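Local coordinates for extracellular solute-binding protein, family 7 (Colwellia psychrerythraea, PDB 4PET) that binds pyruvate and a calcium ion, and probably serves as the periplasmic solute-binding protein of a TRAP transporter, at residues L63-D68 with K259-A264. Numbering follows the deposited sequence.
Sequences LTIRID and KILTVA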
ATOM      1  N   LEU A  63      -4.748  14.345 -24.377  1.00 21.73           N
ATOM      2  CA  LEU A  63      -3.348  14.145 -24.026  1.00 20.28           C
ATOM      3  C   LEU A  63      -2.938  12.703 -24.286  1.00 24.39           C
ATOM      4  O   LEU A  63      -3.471  11.793 -23.663  1.00 20.97           O
ATOM      5  CB  LEU A  63      -3.076  14.514 -22.560  1.00 21.14           C
ATOM      6  CG  LEU A  63      -1.657  14.311 -22.044  1.00 19.89           C
ATOM      7  CD1 LEU A  63      -0.623  15.110 -22.855  1.00 23.14           C
ATOM      8  CD2 LEU A  63      -1.554  14.670 -20.578  1.00 20.02           C
ATOM      9  N   THR A  64      -2.008  12.506 -25.219  1.00 19.89           N
ATOM     10  CA  THR A  64      -1.426  11.193 -25.421  1.00 22.66           C
ATOM     11  C   THR A  64       0.108  11.175 -25.227  1.00 28.82           C
ATOM     12  O   THR A  64       0.845  12.110 -25.610  1.00 24.72           O
ATOM     13  CB  THR A  64      -1.757  10.650 -26.797  1.00 23.09           C
ATOM     14  OG1 THR A  64      -1.059  11.402 -27.767  1.00 32.17           O
ATOM     15  CG2 THR A  64      -3.266  10.730 -27.072  1.00 28.50           C
ATOM     16  N   ILE A  65       0.572  10.084 -24.638  1.00 19.74           N
ATOM     17  CA  ILE A  65       1.955   9.961 -24.238  1.00 17.43           C
ATOM     18  C   ILE A  65       2.584   8.703 -24.893  1.00 18.17           C
ATOM     19  O   ILE A  65       2.235   7.563 -24.548  1.00 18.75           O
ATOM     20  CB  ILE A  65       2.059   9.907 -22.726  1.00 17.82           C
ATOM     21  CG1 ILE A  65       1.353  11.112 -22.069  1.00 18.51           C
ATOM     22  CG2 ILE A  65       3.491   9.891 -22.288  1.00 20.81           C
ATOM     23  CD1 ILE A  65       0.961  10.864 -20.677  1.00 20.64           C
ATOM     24  N   ARG A  66       3.481   8.930 -25.853  1.00 17.20           N
ATOM     25  CA  ARG A  66       4.288   7.853 -26.404  1.00 16.95           C
ATOM     26  C   ARG A  66       5.385   7.469 -25.428  1.00 25.82           C
ATOM     27  O   ARG A  66       6.042   8.325 -24.843  1.00 24.18           O
ATOM     28  CB  ARG A  66       4.919   8.260 -27.739  1.00 28.52           C
ATOM     29  CG  ARG A  66       5.636   7.087 -28.442  1.00 35.96           C
ATOM     30  CD  ARG A  66       7.043   7.477 -28.813  1.00 41.96           C
ATOM     31  NE  ARG A  66       7.006   8.523 -29.799  1.00 36.20           N
ATOM     32  CZ  ARG A  66       8.045   9.253 -30.193  1.00 40.94           C
ATOM     33  NH1 ARG A  66       9.241   9.070 -29.680  1.00 41.53           N
ATOM     34  NH2 ARG A  66       7.872  10.181 -31.128  1.00 40.74           N
ATOM     35  N   ILE A  67       5.591   6.170 -25.250  1.00 22.52           N
ATOM     36  CA  ILE A  67       6.621   5.686 -24.333  1.00 16.08           C
ATOM     37  C   ILE A  67       7.832   5.168 -25.141  1.00 20.39           C
ATOM     38  O   ILE A  67       7.687   4.300 -26.010  1.00 23.93           O
ATOM     39  CB  ILE A  67       6.079   4.579 -23.440  1.00 15.00           C
ATOM     40  CG1 ILE A  67       4.897   5.072 -22.629  1.00 23.63           C
ATOM     41  CG2 ILE A  67       7.113   4.080 -22.470  1.00 20.04           C
ATOM     42  CD1 ILE A  67       4.275   3.967 -21.887  1.00 23.30           C
ATOM     43  N   ASP A  68       9.003   5.747 -24.873  1.00 17.22           N
ATOM     44  CA  ASP A  68      10.261   5.255 -25.434  1.00 19.84           C
ATOM     45  C   ASP A  68      11.084   4.542 -24.389  1.00 21.12           C
ATOM     46  O   ASP A  68      11.474   5.107 -23.361  1.00 18.05           O
ATOM     47  CB  ASP A  68      11.113   6.377 -25.973  1.00 22.98           C
ATOM     48  CG  ASP A  68      10.472   7.106 -27.124  1.00 29.52           C
ATOM     49  OD1 ASP A  68       9.440   6.654 -27.634  1.00 27.35           O
ATOM     50  OD2 ASP A  68      11.035   8.137 -27.532  1.00 26.00           O
ATOM     51  N   LYS A 259      -4.522  17.799 -13.992  1.00 21.39           N
ATOM     52  CA  LYS A 259      -5.023  16.938 -12.926  1.00 22.98           C
ATOM     53  C   LYS A 259      -5.112  15.480 -13.386  1.00 25.41           C
ATOM     54  O   LYS A 259      -4.811  14.550 -12.627  1.00 19.10           O
ATOM     55  CB  LYS A 259      -6.400  17.422 -12.447  1.00 18.71           C
ATOM     56  CG  LYS A 259      -6.842  16.761 -11.178  1.00 25.01           C
ATOM     57  CD  LYS A 259      -5.957  17.228 -10.033  1.00 25.87           C
ATOM     58  CE  LYS A 259      -6.237  16.434  -8.773  1.00 34.02           C
ATOM     59  NZ  LYS A 259      -5.495  16.922  -7.570  1.00 36.89           N
ATOM     60  N   ILE A 260      -5.540  15.290 -14.625  1.00 20.54           N
ATOM     61  CA  ILE A 260      -5.677  13.949 -15.172  1.00 19.23           C
ATOM     62  C   ILE A 260      -4.306  13.258 -15.121  1.00 15.41           C
ATOM     63  O   ILE A 260      -4.186  12.118 -14.710  1.00 17.77           O
ATOM     64  CB  ILE A 260      -6.255  14.010 -16.599  1.00 26.37           C
ATOM     65  CG1 ILE A 260      -7.767  14.226 -16.510  1.00 18.23           C
ATOM     66  CG2 ILE A 260      -5.939  12.734 -17.411  1.00 21.01           C
ATOM     67  CD1 ILE A 260      -8.490  14.339 -17.821  1.00 23.74           C
ATOM     68  N   LEU A 261      -3.276  13.997 -15.538  1.00 16.72           N
ATOM     69  CA  LEU A 261      -1.929  13.504 -15.557  1.00 16.52           C
ATOM     70  C   LEU A 261      -1.514  13.126 -14.142  1.00 14.19           C
ATOM     71  O   LEU A 261      -1.074  12.003 -13.912  1.00 17.48           O
ATOM     72  CB  LEU A 261      -0.999  14.558 -16.174  1.00 16.91           C
ATOM     73  CG  LEU A 261       0.484  14.176 -16.221  1.00 22.58           C
ATOM     74  CD1 LEU A 261       0.711  13.031 -17.230  1.00 25.35           C
ATOM     75  CD2 LEU A 261       1.347  15.364 -16.546  1.00 22.09           C
ATOM     76  N   THR A 262      -1.643  14.031 -13.174  1.00 15.16           N
ATOM     77  CA  THR A 262      -1.139  13.727 -11.826  1.00 13.85           C
ATOM     78  C   THR A 262      -1.920  12.608 -11.139  1.00 15.33           C
ATOM     79  O   THR A 262      -1.339  11.769 -10.434  1.00 16.46           O
ATOM     80  CB  THR A 262      -1.070  14.991 -10.941  1.00 21.63           C
ATOM     81  OG1 THR A 262      -2.363  15.570 -10.840  1.00 22.89           O
ATOM     82  CG2 THR A 262      -0.174  15.993 -11.567  1.00 24.09           C
ATOM     83  N   VAL A 263      -3.236  12.550 -11.360  1.00 17.96           N
ATOM     84  CA  VAL A 263      -4.004  11.444 -10.779  1.00 15.93           C
ATOM     85  C   VAL A 263      -3.634  10.120 -11.490  1.00 20.85           C
ATOM     86  O   VAL A 263      -3.524   9.075 -10.833  1.00 15.80           O
ATOM     87  CB  VAL A 263      -5.536  11.701 -10.789  1.00 20.01           C
ATOM     88  CG1 VAL A 263      -6.297  10.465 -10.288  1.00 22.81           C
ATOM     89  CG2 VAL A 263      -5.922  12.910  -9.873  1.00 15.42           C
ATOM     90  N   ALA A 264      -3.430  10.144 -12.817  1.00 20.14           N
ATOM     91  CA  ALA A 264      -3.020   8.896 -13.526  1.00 18.15           C
ATOM     92  C   ALA A 264      -1.697   8.367 -12.978  1.00 19.83           C
ATOM     93  O   ALA A 264      -1.531   7.156 -12.824  1.00 18.70           O
ATOM     94  CB  ALA A 264      -2.912   9.106 -15.024  1.00 17.06           C
TER
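Leu-63 and Ile-65, two residues apart on an outermost strand of a five-stranded mixed sheet, meet Leu-261 of the long helix 255-290, a strand-on-helix packing in the alpha/beta fold of a TRAP solute-binding protein. The contact is wholly apolar, with no hydrogen bond crossing it. Leu-261 reaches across with one branch: its CD1 lies 4.1 Å from CD1 of Ile-65 and 4.4 Å from CD2 of Leu-63. Its bond to CB does not itself aim at the strand, but CG, anti to the backbone N (chi1 178°), is placed so that CD1 reaches it. The side chains of Ile-65 and Leu-261 cross at about a right angle, meeting by methyl ends. Beta-branched Ile-65 fits an extended strand, while leucine, unbranched at CB, suits a helix and extends a methyl across. Val-55 and Met-51 of helix 44-58 and Met-90 help to form the same apolar layer.

Val-263, on the same helix, packs on Val-263 of the second subunit, where the helix meets its neighbour. The segments remain well apart at the backbone, the CA atoms of Leu-63 and Leu-261 being 8.6 Å from each other.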